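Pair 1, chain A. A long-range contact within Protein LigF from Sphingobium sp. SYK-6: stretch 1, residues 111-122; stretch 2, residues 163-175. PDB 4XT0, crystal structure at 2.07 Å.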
# COMPACT_ATOMS: atom_id res chain seq x y z
N CYS A 111 9.18 2.59 2.10
CA CYS A 111 9.40 2.23 3.50
C CYS A 111 10.12 0.89 3.62
O CYS A 111 11.03 0.75 4.42
CB CYS A 111 8.08 2.17 4.28
SG CYS A 111 8.30 1.60 5.99
N TRP A 112 9.73 -0.08 2.80
CA TRP A 112 10.23 -1.43 3.00
C TRP A 112 11.69 -1.66 2.63
O TRP A 112 12.39 -2.44 3.29
CB TRP A 112 9.32 -2.42 2.26
CG TRP A 112 7.89 -2.35 2.72
CD1 TRP A 112 6.77 -2.35 1.94
CD2 TRP A 112 7.42 -2.22 4.09
NE1 TRP A 112 5.65 -2.25 2.72
CE2 TRP A 112 6.01 -2.17 4.04
CE3 TRP A 112 8.06 -2.16 5.34
CZ2 TRP A 112 5.23 -2.06 5.19
CZ3 TRP A 112 7.27 -2.05 6.48
CH2 TRP A 112 5.88 -2.00 6.40
N CYS A 113 12.19 -0.99 1.60
CA CYS A 113 13.61 -1.20 1.27
C CYS A 113 14.50 -0.54 2.33
O CYS A 113 15.50 -1.12 2.75
CB CYS A 113 13.94 -0.71 -0.14
SG CYS A 113 13.51 0.99 -0.55
N VAL A 114 14.12 0.66 2.77
CA VAL A 114 14.85 1.35 3.83
C VAL A 114 14.78 0.53 5.13
O VAL A 114 15.79 0.29 5.78
CB VAL A 114 14.28 2.77 4.08
CG1 VAL A 114 14.84 3.37 5.36
CG2 VAL A 114 14.54 3.66 2.88
N SER A 115 13.57 0.09 5.46
CA SER A 115 13.32 -0.70 6.66
C SER A 115 14.15 -1.99 6.68
O SER A 115 14.78 -2.30 7.70
CB SER A 115 11.82 -1.02 6.76
OG SER A 115 11.55 -1.98 7.76
N THR A 116 14.16 -2.72 5.57
CA THR A 116 14.94 -3.96 5.49
C THR A 116 16.40 -3.74 5.87
O THR A 116 16.99 -4.54 6.59
CB THR A 116 14.89 -4.60 4.09
OG1 THR A 116 13.53 -4.88 3.74
CG2 THR A 116 15.71 -5.89 4.06
N ILE A 117 16.97 -2.64 5.40
CA ILE A 117 18.36 -2.33 5.75
C ILE A 117 18.45 -2.02 7.25
O ILE A 117 19.39 -2.43 7.92
CB ILE A 117 18.90 -1.17 4.90
CG1 ILE A 117 18.86 -1.55 3.41
CG2 ILE A 117 20.32 -0.82 5.31
CD1 ILE A 117 19.32 -2.98 3.14
N GLY A 118 17.44 -1.32 7.77
CA GLY A 118 17.34 -1.04 9.20
C GLY A 118 17.29 -2.28 10.09
O GLY A 118 17.96 -2.33 11.12
N TRP A 119 16.49 -3.28 9.70
CA TRP A 119 16.42 -4.53 10.46
C TRP A 119 17.75 -5.28 10.46
O TRP A 119 18.11 -5.93 11.44
CB TRP A 119 15.31 -5.44 9.92
CG TRP A 119 13.93 -5.08 10.40
CD1 TRP A 119 13.07 -4.17 9.85
CD2 TRP A 119 13.26 -5.61 11.56
NE1 TRP A 119 11.91 -4.11 10.58
CE2 TRP A 119 12.00 -4.98 11.63
CE3 TRP A 119 13.60 -6.56 12.53
CZ2 TRP A 119 11.08 -5.27 12.64
CZ3 TRP A 119 12.69 -6.84 13.53
CH2 TRP A 119 11.44 -6.20 13.57
N ALA A 120 18.47 -5.20 9.35
CA ALA A 120 19.73 -5.92 9.21
C ALA A 120 20.83 -5.31 10.08
O ALA A 120 21.58 -6.04 10.73
CB ALA A 120 20.16 -5.94 7.74
N PHE A 121 20.90 -3.99 10.11
CA PHE A 121 22.02 -3.31 10.77
C PHE A 121 21.63 -2.46 11.98
O PHE A 121 22.46 -2.18 12.84
CB PHE A 121 22.76 -2.43 9.75
CG PHE A 121 23.17 -3.14 8.50
CD1 PHE A 121 23.76 -4.39 8.56
CD2 PHE A 121 22.96 -2.57 7.26
CE1 PHE A 121 24.15 -5.05 7.40
CE2 PHE A 121 23.33 -3.22 6.10
CZ PHE A 121 23.92 -4.46 6.17
N GLY A 122 20.37 -2.04 12.04
CA GLY A 122 19.95 -1.00 12.96
C GLY A 122 19.56 -1.35 14.40
O GLY A 122 19.82 -0.56 15.30
N MET A 163 19.68 -10.55 -0.88
CA MET A 163 18.54 -9.78 -0.39
C MET A 163 18.95 -8.33 -0.07
O MET A 163 18.26 -7.39 -0.46
CB MET A 163 17.93 -10.45 0.85
CG MET A 163 16.85 -9.61 1.54
SD MET A 163 15.38 -10.55 2.02
CE MET A 163 15.84 -11.12 3.65
N LEU A 164 20.07 -8.16 0.61
CA LEU A 164 20.54 -6.83 0.96
C LEU A 164 20.88 -6.00 -0.28
O LEU A 164 20.51 -4.83 -0.37
CB LEU A 164 21.76 -6.91 1.89
CG LEU A 164 21.52 -7.62 3.24
CD1 LEU A 164 22.81 -7.65 4.09
CD2 LEU A 164 20.37 -6.97 3.99
N ASP A 165 21.58 -6.62 -1.23
CA ASP A 165 21.95 -5.96 -2.48
C ASP A 165 20.72 -5.40 -3.19
O ASP A 165 20.71 -4.26 -3.66
CB ASP A 165 22.68 -6.92 -3.41
CG ASP A 165 23.85 -7.62 -2.73
OD1 ASP A 165 24.39 -7.07 -1.75
OD2 ASP A 165 24.24 -8.72 -3.20
N GLU A 166 19.69 -6.23 -3.29
CA GLU A 166 18.48 -5.82 -3.99
C GLU A 166 17.79 -4.66 -3.26
O GLU A 166 17.33 -3.70 -3.89
CB GLU A 166 17.53 -7.01 -4.15
CG GLU A 166 16.12 -6.65 -4.55
CD GLU A 166 16.00 -6.13 -5.97
OE1 GLU A 166 17.03 -6.06 -6.68
OE2 GLU A 166 14.88 -5.79 -6.40
N GLU A 167 17.75 -4.74 -1.93
CA GLU A 167 17.10 -3.71 -1.12
C GLU A 167 17.78 -2.36 -1.30
O GLU A 167 17.10 -1.33 -1.41
CB GLU A 167 17.09 -4.10 0.35
CG GLU A 167 16.17 -5.27 0.68
CD GLU A 167 14.80 -5.14 0.05
OE1 GLU A 167 14.15 -4.10 0.24
OE2 GLU A 167 14.36 -6.08 -0.65
N PHE A 168 19.11 -2.38 -1.32
CA PHE A 168 19.91 -1.19 -1.58
C PHE A 168 19.57 -0.58 -2.94
O PHE A 168 19.43 0.64 -3.04
CB PHE A 168 21.42 -1.49 -1.50
CG PHE A 168 22.01 -1.19 -0.16
CD1 PHE A 168 22.03 0.11 0.33
CD2 PHE A 168 22.54 -2.20 0.63
CE1 PHE A 168 22.57 0.41 1.57
CE2 PHE A 168 23.09 -1.91 1.88
CZ PHE A 168 23.10 -0.61 2.35
N ARG A 169 19.44 -1.40 -3.99
CA ARG A 169 19.08 -0.87 -5.31
C ARG A 169 17.74 -0.15 -5.29
O ARG A 169 17.57 0.88 -5.95
CB ARG A 169 19.01 -1.96 -6.38
CG ARG A 169 18.87 -1.33 -7.78
CD ARG A 169 18.20 -2.19 -8.83
NE ARG A 169 16.75 -2.10 -8.81
CZ ARG A 169 15.97 -3.11 -8.48
NH1 ARG A 169 16.53 -4.27 -8.17
NH2 ARG A 169 14.65 -2.98 -8.46
N LYS A 170 16.77 -0.70 -4.57
CA LYS A 170 15.45 -0.08 -4.50
C LYS A 170 15.50 1.26 -3.74
O LYS A 170 14.76 2.19 -4.07
CB LYS A 170 14.45 -1.04 -3.86
CG LYS A 170 13.95 -2.11 -4.83
CD LYS A 170 14.01 -3.49 -4.22
CE LYS A 170 12.83 -3.75 -3.32
NZ LYS A 170 12.89 -5.09 -2.68
N VAL A 171 16.37 1.35 -2.75
CA VAL A 171 16.56 2.63 -2.06
C VAL A 171 17.03 3.66 -3.09
O VAL A 171 16.54 4.78 -3.12
CB VAL A 171 17.58 2.53 -0.89
CG1 VAL A 171 17.85 3.91 -0.30
CG2 VAL A 171 17.05 1.61 0.20
N GLY A 172 17.98 3.26 -3.94
CA GLY A 172 18.46 4.13 -4.99
C GLY A 172 17.34 4.57 -5.91
O GLY A 172 17.21 5.75 -6.20
N VAL A 173 16.52 3.62 -6.35
CA VAL A 173 15.34 3.94 -7.16
C VAL A 173 14.46 4.94 -6.44
O VAL A 173 14.00 5.91 -7.05
CB VAL A 173 14.50 2.69 -7.51
CG1 VAL A 173 13.17 3.10 -8.11
CG2 VAL A 173 15.26 1.79 -8.47
N SER A 174 14.25 4.72 -5.14
CA SER A 174 13.34 5.55 -4.36
C SER A 174 13.82 6.99 -4.26
O SER A 174 13.05 7.94 -4.39
CB SER A 174 13.15 4.99 -2.95
OG SER A 174 12.52 3.72 -2.96
N VAL A 175 15.11 7.13 -4.00
CA VAL A 175 15.73 8.44 -3.86
C VAL A 175 15.77 9.21 -5.19
O VAL A 175 15.55 10.43 -5.22
CB VAL A 175 17.16 8.28 -3.27
CG1 VAL A 175 18.04 9.46 -3.62
CG2 VAL A 175 17.06 8.08 -1.76

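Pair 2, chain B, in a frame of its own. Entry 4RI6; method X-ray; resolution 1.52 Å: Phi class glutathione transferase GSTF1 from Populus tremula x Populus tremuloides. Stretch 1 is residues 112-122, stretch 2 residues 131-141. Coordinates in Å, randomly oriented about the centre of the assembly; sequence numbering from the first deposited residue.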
# COMPACT_ATOMS: atom_id res chain seq x y z
N PRO B 112 -3.83 5.63 -6.39
CA PRO B 112 -3.76 7.09 -6.27
C PRO B 112 -4.49 7.88 -7.39
O PRO B 112 -5.34 8.71 -7.04
CB PRO B 112 -2.25 7.35 -6.25
CG PRO B 112 -1.69 6.09 -5.63
CD PRO B 112 -2.52 4.98 -6.19
N PRO B 113 -4.21 7.62 -8.67
CA PRO B 113 -4.93 8.43 -9.67
C PRO B 113 -6.40 8.08 -9.76
O PRO B 113 -7.22 8.97 -9.96
CB PRO B 113 -4.20 8.11 -10.98
CG PRO B 113 -3.60 6.77 -10.73
CD PRO B 113 -3.15 6.81 -9.30
N SER B 114 -6.74 6.80 -9.65
CA SER B 114 -8.15 6.43 -9.73
C SER B 114 -8.92 6.99 -8.54
O SER B 114 -10.01 7.50 -8.70
CB SER B 114 -8.32 4.90 -9.83
OG SER B 114 -7.90 4.23 -8.66
N GLY B 115 -8.35 6.89 -7.35
CA GLY B 115 -8.98 7.45 -6.17
C GLY B 115 -9.13 8.96 -6.21
O GLY B 115 -10.13 9.51 -5.75
N ASP B 116 -8.14 9.66 -6.74
CA ASP B 116 -8.24 11.11 -6.84
C ASP B 116 -9.31 11.51 -7.84
O ASP B 116 -10.02 12.50 -7.64
CB ASP B 116 -6.90 11.73 -7.23
CG ASP B 116 -5.87 11.65 -6.14
OD1 ASP B 116 -6.24 11.34 -4.98
OD2 ASP B 116 -4.69 11.91 -6.44
N LEU B 117 -9.41 10.78 -8.96
CA LEU B 117 -10.48 11.02 -9.91
C LEU B 117 -11.85 10.79 -9.26
O LEU B 117 -12.75 11.62 -9.38
CB LEU B 117 -10.31 10.12 -11.14
CG LEU B 117 -9.22 10.51 -12.13
CD1 LEU B 117 -9.00 9.36 -13.11
CD2 LEU B 117 -9.61 11.80 -12.86
N VAL B 118 -12.01 9.66 -8.57
CA VAL B 118 -13.28 9.38 -7.90
C VAL B 118 -13.63 10.49 -6.93
O VAL B 118 -14.78 10.95 -6.88
CB VAL B 118 -13.24 8.01 -7.18
CG1 VAL B 118 -14.45 7.84 -6.26
CG2 VAL B 118 -13.19 6.90 -8.19
N HIS B 119 -12.65 10.93 -6.15
CA HIS B 119 -12.92 11.97 -5.18
C HIS B 119 -13.31 13.29 -5.85
O HIS B 119 -14.32 13.89 -5.50
CB HIS B 119 -11.73 12.21 -4.25
CG HIS B 119 -12.02 13.27 -3.25
ND1 HIS B 119 -11.66 14.59 -3.44
CD2 HIS B 119 -12.75 13.23 -2.12
CE1 HIS B 119 -12.09 15.30 -2.42
NE2 HIS B 119 -12.77 14.50 -1.61
N ASP B 120 -12.54 13.72 -6.84
CA ASP B 120 -12.79 15.03 -7.42
C ASP B 120 -14.10 15.07 -8.20
O ASP B 120 -14.77 16.10 -8.22
CB ASP B 120 -11.63 15.44 -8.32
CG ASP B 120 -10.37 15.76 -7.53
OD1 ASP B 120 -10.46 15.92 -6.28
OD2 ASP B 120 -9.29 15.86 -8.13
N LEU B 121 -14.46 13.95 -8.82
CA LEU B 121 -15.66 13.90 -9.64
C LEU B 121 -16.94 13.56 -8.90
O LEU B 121 -18.02 13.92 -9.38
CB LEU B 121 -15.49 12.88 -10.77
CG LEU B 121 -14.40 13.19 -11.77
CD1 LEU B 121 -14.14 11.99 -12.64
CD2 LEU B 121 -14.83 14.37 -12.62
N LEU B 122 -16.84 12.88 -7.76
CA LEU B 122 -18.03 12.37 -7.08
C LEU B 122 -18.18 12.76 -5.62
O LEU B 122 -19.30 12.66 -5.09
CB LEU B 122 -18.05 10.84 -7.16
CG LEU B 122 -18.13 10.32 -8.60
CD1 LEU B 122 -17.91 8.82 -8.61
CD2 LEU B 122 -19.45 10.67 -9.25
N ALA B 131 -7.70 20.44 -15.52
CA ALA B 131 -6.29 20.18 -15.80
C ALA B 131 -5.80 19.04 -14.91
O ALA B 131 -5.03 18.17 -15.36
CB ALA B 131 -5.46 21.43 -15.59
N LEU B 132 -6.27 19.01 -13.67
CA LEU B 132 -5.88 17.96 -12.73
C LEU B 132 -6.62 16.64 -13.05
O LEU B 132 -6.05 15.55 -12.91
CB LEU B 132 -6.17 18.38 -11.28
CG LEU B 132 -5.82 17.34 -10.22
CD1 LEU B 132 -4.37 16.87 -10.35
CD2 LEU B 132 -6.04 17.91 -8.83
N ILE B 133 -7.87 16.75 -13.49
CA ILE B 133 -8.58 15.59 -13.99
C ILE B 133 -7.77 14.96 -15.13
O ILE B 133 -7.53 13.76 -15.14
CB ILE B 133 -9.99 15.93 -14.48
CG1 ILE B 133 -10.89 16.37 -13.33
CG2 ILE B 133 -10.61 14.73 -15.19
CD1 ILE B 133 -11.15 15.31 -12.29
N LYS B 134 -7.35 15.78 -16.09
CA LYS B 134 -6.59 15.26 -17.24
C LYS B 134 -5.30 14.59 -16.77
O LYS B 134 -4.92 13.54 -17.28
CB LYS B 134 -6.29 16.36 -18.26
CG LYS B 134 -5.34 15.86 -19.38
CD LYS B 134 -4.98 16.94 -20.40
CE LYS B 134 -3.64 16.67 -21.04
NZ LYS B 134 -3.69 15.43 -21.83
N LYS B 135 -4.61 15.21 -15.82
CA LYS B 135 -3.36 14.65 -15.30
C LYS B 135 -3.57 13.24 -14.74
O LYS B 135 -2.77 12.33 -15.00
CB LYS B 135 -2.79 15.58 -14.24
CG LYS B 135 -1.43 15.19 -13.70
CD LYS B 135 -0.84 16.37 -12.92
CE LYS B 135 0.33 15.97 -12.02
NZ LYS B 135 1.31 15.10 -12.71
N ASN B 136 -4.65 13.05 -13.98
CA ASN B 136 -4.91 11.75 -13.38
C ASN B 136 -5.49 10.73 -14.35
O ASN B 136 -5.17 9.55 -14.26
CB ASN B 136 -5.82 11.92 -12.17
CG ASN B 136 -5.07 12.50 -10.99
OD1 ASN B 136 -3.90 12.17 -10.78
ND2 ASN B 136 -5.73 13.38 -10.23
N VAL B 137 -6.34 11.18 -15.27
CA VAL B 137 -6.78 10.33 -16.38
C VAL B 137 -5.57 9.80 -17.13
O VAL B 137 -5.50 8.62 -17.42
CB VAL B 137 -7.70 11.11 -17.34
CG1 VAL B 137 -7.87 10.40 -18.68
CG2 VAL B 137 -9.06 11.37 -16.68
N ASP B 138 -4.63 10.67 -17.46
CA ASP B 138 -3.49 10.24 -18.26
C ASP B 138 -2.61 9.25 -17.47
O ASP B 138 -2.09 8.29 -18.02
CB ASP B 138 -2.65 11.44 -18.72
CG ASP B 138 -3.32 12.26 -19.82
OD1 ASP B 138 -4.31 11.81 -20.44
OD2 ASP B 138 -2.82 13.39 -20.08
N LYS B 139 -2.42 9.51 -16.18
CA LYS B 139 -1.71 8.56 -15.32
C LYS B 139 -2.41 7.20 -15.29
O LYS B 139 -1.78 6.16 -15.37
CB LYS B 139 -1.61 9.09 -13.89
CG LYS B 139 -0.55 10.13 -13.70
CD LYS B 139 -0.48 10.51 -12.23
CE LYS B 139 0.59 11.55 -11.96
NZ LYS B 139 0.55 11.95 -10.52
N LEU B 140 -3.72 7.21 -15.16
CA LEU B 140 -4.43 5.96 -15.03
C LEU B 140 -4.41 5.21 -16.36
O LEU B 140 -4.32 3.99 -16.39
CB LEU B 140 -5.86 6.23 -14.56
CG LEU B 140 -6.75 5.00 -14.35
CD1 LEU B 140 -6.11 3.96 -13.43
CD2 LEU B 140 -8.11 5.42 -13.80
N ALA B 141 -4.50 5.95 -17.46
CA ALA B 141 -4.42 5.36 -18.78
C ALA B 141 -3.11 4.60 -18.96
O ALA B 141 -3.10 3.48 -19.50
CB ALA B 141 -4.59 6.42 -19.85
O HOH W 1 -4.64 14.33 -7.64
O HOH W 2 -3.02 10.91 -8.61
O HOH W 3 -8.45 14.17 -10.01

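In both pairs two helices run in roughly opposed directions and cross obliquely, with axes 8.4 Å apart at 137° in pair 1 and 8.6 Å apart at 144° in pair 2; the N, CA and C atoms of 14 central residues superpose to 0.4 Å. The contacts bury similar areas, 530 and 511 Å², and neither has a direct hydrogen bond between its stretches. The helices come closest at matched points: A:Cys113 CA lies 4.9 Å from A:Glu167 CA, and B:Pro113 CA lies 5.0 Å from B:Asn136 CA.

At this close approach both residues of the first helix are small. A:Cys113 (chi1 p) fits as a knob among A:Glu167, A:Lys170, A:Val171 and A:Ser174, its SG 3.7 Å from A:Val171 CG2. B:Pro113 meets the second helix with its ring, CB lying 3.7 Å from B:Asn136 O and 4.0 Å from B:Lys139 CB. Next to it, A:Val114 CG2 reaches A:Val171 CG2 at 4.2 Å, while B:Ser114 CB packs 4.0 Å from CD2 of B:Leu140, the match of A:Val171.

One turn on, A:Ile117 and B:Leu117 both start sideways and bring their ends inward. A:Ile117 places CD1 3.7 Å from A:Glu167 CB and over one face of the A:Phe168 ring. B:Leu117 is the knob of pair 2, among B:Ile133, B:Asn136, B:Val137 and B:Leu140; its CD2 lies 3.9 Å from B:Val137 CG2, a smaller side chain at the position of A:Phe168. A:Leu164 and B:Ile133 also match: A:Leu164 CD2 is 4.2 Å from A:Ile117 CD1, and B:Ile133 CD1 is 3.9 Å from B:Leu117 CD2.

The polar groups around A:Glu167 and B:Asn136 are handled differently. A:Glu167 bends (chi1 and chi2 both m) so that OE1 comes 3.1 Å from A:Cys113 CA, while OE2 forms a salt bridge with A:Lys170 NZ at 2.7 Å within its own helix. A:Thr116 CG2 rests 3.5 Å from A:Glu167 CG, and A:Thr116 OG1 donates to A:Trp112 O at 2.7 Å, within its own helix. In pair 2 the shorter B:Asn136 is joined to the first helix through water. Water 1 accepts from B:Asn136 ND2 (3.0 Å) and donates to B:Asp116 OD2 (2.7 Å); water 2 donates to B:Asn136 OD1 (2.7 Å) and B:Asp116 OD2 (2.9 Å). Water 3 links B:Asn136 ND2 (2.8 Å) to B:Asp120 OD2 (2.7 Å). At the position of B:Asp120, A:Ala120 makes a purely apolar contact, CB to A:Leu164 CD2 at 3.9 Å.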